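Local coordinates for solute-binding protein (PDB 2ZYN) that probably binds cyclodextrins and related maltose-type sugars outside the cell and hands them to a membrane transporter for uptake, at residues V31-T36 / V53-L58. Numbering follows the deposited sequence.
Sequences VQLNNT and VVPVAL. With GLC (alpha-D-glucopyranose), chain B.
Leu-33 lays its isobutyl end over one face of the Pro-55 ring: CD1 stands almost above the ring centre, 3.8 Å from Pro-55 CB, while CD2 is displaced toward the CB–CG edge and also lies 3.8 Å from CB. The second flat group, the Gln-32 amide, has its oxygen side held by a hydrogen bond, OE1 to Asn-26 ND2, and its NE2 side turned toward a bound glucose. The leucine–proline packing joins helix 31-47 to strand 50-55, the second and third elements of a beta-alpha-beta unit that starts with strand 20-25, in a fold of the bacterial solute-binding protein family. Short-segment axes 9.0 Å apart and 169° between directions show that the helix returns nearly antiparallel to the strand it precedes. With CG anti to the backbone N (chi1 -178°), Leu-33 reaches across to the strand, where CD1 also meets Val-53 CG1 at 4.0 Å. Cutting the side chain back to an alanine here would probably open a gap between helix and strand, leaving that proline face without its two methyls and Val-53 CG1 without one apolar neighbour. One turn on, Thr-36 and Val-53 meet at about a right angle, Thr-36 CG2 being 3.9 Å from Val-53 CG1. That CG2 is anti to the backbone N and turned to the valine, while OG1, anti to the carbonyl carbon, hydrogen-bonds Glu-25 OE2 on strand 20-25.

Beyond the apolar patch, both segments approach the glucose, which Lys-282 NZ also hydrogen-bonds. From the later segment, Leu-58 brings CD2 within 3.5 Å of the sugar's O3. The amide's own grip is weak: Gln-32 NE2 donates to glucose O2 over 3.5 Å at a bent N-H...O angle of 140°, with O2 well out of the amide plane.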
ATOM      1  N   VAL A  31      10.917  -9.398   8.233  1.00 14.98           N
ATOM      2  CA  VAL A  31      11.980  -8.649   7.558  1.00 13.35           C
ATOM      3  C   VAL A  31      11.935  -7.135   7.721  1.00 12.24           C
ATOM      4  O   VAL A  31      12.985  -6.496   7.849  1.00 13.89           O
ATOM      5  CB  VAL A  31      12.074  -9.017   6.058  1.00 13.18           C
ATOM      6  CG1 VAL A  31      12.568 -10.446   5.903  1.00 12.17           C
ATOM      7  CG2 VAL A  31      10.734  -8.829   5.356  1.00 12.08           C
ATOM      8  N   GLN A  32      10.727  -6.571   7.721  1.00 13.25           N
ATOM      9  CA  GLN A  32      10.547  -5.127   7.879  1.00 12.42           C
ATOM     10  C   GLN A  32      10.868  -4.687   9.299  1.00 13.16           C
ATOM     11  O   GLN A  32      11.556  -3.683   9.509  1.00 13.83           O
ATOM     12  CB  GLN A  32       9.128  -4.708   7.508  1.00 12.46           C
ATOM     13  CG  GLN A  32       8.799  -4.860   6.034  1.00 11.64           C
ATOM     14  CD  GLN A  32       7.383  -4.438   5.702  1.00 13.97           C
ATOM     15  OE1 GLN A  32       6.756  -3.678   6.443  1.00 14.93           O
ATOM     16  NE2 GLN A  32       6.870  -4.928   4.579  1.00 12.51           N
ATOM     17  N   LEU A  33      10.381  -5.454  10.270  1.00 12.72           N
ATOM     18  CA  LEU A  33      10.656  -5.177  11.672  1.00 14.63           C
ATOM     19  C   LEU A  33      12.149  -5.298  11.960  1.00 13.99           C
ATOM     20  O   LEU A  33      12.736  -4.409  12.577  1.00 16.40           O
ATOM     21  CB  LEU A  33       9.853  -6.112  12.583  1.00 14.96           C
ATOM     22  CG  LEU A  33       9.994  -5.928  14.098  1.00 16.66           C
ATOM     23  CD1 LEU A  33       9.541  -4.544  14.556  1.00 15.28           C
ATOM     24  CD2 LEU A  33       9.212  -7.009  14.822  1.00 13.50           C
ATOM     25  N   ASN A  34      12.761  -6.388  11.500  1.00 12.86           N
ATOM     26  CA  ASN A  34      14.176  -6.624  11.771  1.00 13.74           C
ATOM     27  C   ASN A  34      15.085  -5.564  11.156  1.00 13.82           C
ATOM     28  O   ASN A  34      16.021  -5.101  11.809  1.00 14.91           O
ATOM     29  CB  ASN A  34      14.610  -8.018  11.319  1.00 12.55           C
ATOM     30  CG  ASN A  34      16.034  -8.347  11.747  1.00 15.50           C
ATOM     31  OD1 ASN A  34      16.312  -8.545  12.929  1.00 17.15           O
ATOM     32  ND2 ASN A  34      16.941  -8.392  10.784  1.00 18.07           N
ATOM     33  N   ASN A  35      14.806  -5.182   9.910  1.00 12.18           N
ATOM     34  CA  ASN A  35      15.647  -4.207   9.222  1.00 12.60           C
ATOM     35  C   ASN A  35      15.673  -2.857   9.930  1.00 12.46           C
ATOM     36  O   ASN A  35      16.712  -2.204   9.999  1.00 14.26           O
ATOM     37  CB  ASN A  35      15.225  -4.028   7.765  1.00 12.49           C
ATOM     38  CG  ASN A  35      16.198  -3.172   6.990  1.00 13.73           C
ATOM     39  OD1 ASN A  35      16.006  -1.966   6.866  1.00 14.37           O
ATOM     40  ND2 ASN A  35      17.268  -3.785   6.494  1.00 14.22           N
ATOM     41  N   THR A  36      14.526  -2.446  10.455  1.00 13.99           N
ATOM     42  CA  THR A  36      14.444  -1.199  11.210  1.00 13.16           C
ATOM     43  C   THR A  36      15.121  -1.341  12.578  1.00 14.49           C
ATOM     44  O   THR A  36      15.812  -0.425  13.028  1.00 14.39           O
ATOM     45  CB  THR A  36      12.986  -0.701  11.303  1.00 13.31           C
ATOM     46  OG1 THR A  36      12.483  -0.507   9.976  1.00 13.88           O
ATOM     47  CG2 THR A  36      12.898   0.619  12.060  1.00 15.24           C
ATOM     48  N   VAL A  53      12.432  -0.011  18.763  1.00 17.24           N
ATOM     49  CA  VAL A  53      11.579  -0.294  17.611  1.00 16.31           C
ATOM     50  C   VAL A  53      10.486  -1.283  18.010  1.00 16.17           C
ATOM     51  O   VAL A  53      10.763  -2.448  18.300  1.00 17.50           O
ATOM     52  CB  VAL A  53      12.382  -0.833  16.407  1.00 15.70           C
ATOM     53  CG1 VAL A  53      11.461  -1.077  15.207  1.00 15.74           C
ATOM     54  CG2 VAL A  53      13.491   0.139  16.031  1.00 14.80           C
ATOM     55  N   VAL A  54       9.249  -0.795  18.017  1.00 15.70           N
ATOM     56  CA  VAL A  54       8.093  -1.563  18.472  1.00 15.46           C
ATOM     57  C   VAL A  54       7.197  -1.947  17.288  1.00 14.69           C
ATOM     58  O   VAL A  54       6.829  -1.087  16.487  1.00 13.63           O
ATOM     59  CB  VAL A  54       7.276  -0.754  19.516  1.00 15.78           C
ATOM     60  CG1 VAL A  54       6.025  -1.512  19.962  1.00 17.44           C
ATOM     61  CG2 VAL A  54       8.147  -0.386  20.714  1.00 16.23           C
ATOM     62  N   PRO A  55       6.851  -3.246  17.169  1.00 14.71           N
ATOM     63  CA  PRO A  55       5.963  -3.673  16.096  1.00 13.73           C
ATOM     64  C   PRO A  55       4.505  -3.282  16.343  1.00 14.20           C
ATOM     65  O   PRO A  55       3.919  -3.649  17.369  1.00 13.80           O
ATOM     66  CB  PRO A  55       6.131  -5.196  16.079  1.00 14.33           C
ATOM     67  CG  PRO A  55       6.500  -5.548  17.458  1.00 14.37           C
ATOM     68  CD  PRO A  55       7.286  -4.379  18.005  1.00 15.20           C
ATOM     69  N   VAL A  56       3.961  -2.503  15.413  1.00 13.08           N
ATOM     70  CA  VAL A  56       2.545  -2.153  15.373  1.00 14.21           C
ATOM     71  C   VAL A  56       2.091  -2.280  13.922  1.00 12.78           C
ATOM     72  O   VAL A  56       2.696  -1.685  13.026  1.00 13.41           O
ATOM     73  CB  VAL A  56       2.278  -0.698  15.850  1.00 11.96           C
ATOM     74  CG1 VAL A  56       0.781  -0.398  15.862  1.00 12.46           C
ATOM     75  CG2 VAL A  56       2.882  -0.441  17.230  1.00 14.49           C
ATOM     76  N   ALA A  57       1.032  -3.058  13.695  1.00 13.81           N
ATOM     77  CA  ALA A  57       0.498  -3.273  12.345  1.00 12.90           C
ATOM     78  C   ALA A  57       0.380  -1.982  11.540  1.00 13.48           C
ATOM     79  O   ALA A  57      -0.134  -0.977  12.030  1.00 13.26           O
ATOM     80  CB  ALA A  57      -0.844  -3.987  12.411  1.00 13.19           C
ATOM     81  N   LEU A  58       0.854  -2.029  10.297  1.00 13.93           N
ATOM     82  CA  LEU A  58       0.848  -0.873   9.394  1.00 14.57           C
ATOM     83  C   LEU A  58      -0.477  -0.102   9.403  1.00 14.84           C
ATOM     84  O   LEU A  58      -0.491   1.129   9.464  1.00 15.56           O
ATOM     85  CB  LEU A  58       1.177  -1.333   7.968  1.00 15.14           C
ATOM     86  CG  LEU A  58       1.395  -0.279   6.883  1.00 16.22           C
ATOM     87  CD1 LEU A  58       2.753   0.415   7.040  1.00 16.62           C
ATOM     88  CD2 LEU A  58       1.265  -0.913   5.512  1.00 18.18           C
TER
HETATM   89  C1  GLC B   3       1.559  -6.755   4.373  1.00 18.40           C
HETATM   90  C2  GLC B   3       2.468  -5.600   3.932  1.00 17.21           C
HETATM   91  C3  GLC B   3       1.603  -4.397   3.617  1.00 16.28           C
HETATM   92  C4  GLC B   3       0.519  -4.713   2.534  1.00 14.75           C
HETATM   93  C5  GLC B   3      -0.310  -5.968   2.944  1.00 15.65           C
HETATM   94  C6  GLC B   3      -1.170  -6.538   1.816  1.00 18.10           C
HETATM   95  O2  GLC B   3       3.441  -5.286   4.905  1.00 19.74           O
HETATM   96  O3  GLC B   3       2.387  -3.273   3.198  1.00 13.30           O
HETATM   97  O4  GLC B   3      -0.308  -3.574   2.369  1.00 13.74           O
HETATM   98  O5  GLC B   3       0.585  -7.034   3.371  1.00 16.39           O
HETATM   99  O6  GLC B   3      -1.856  -7.682   2.269  1.00 18.94           O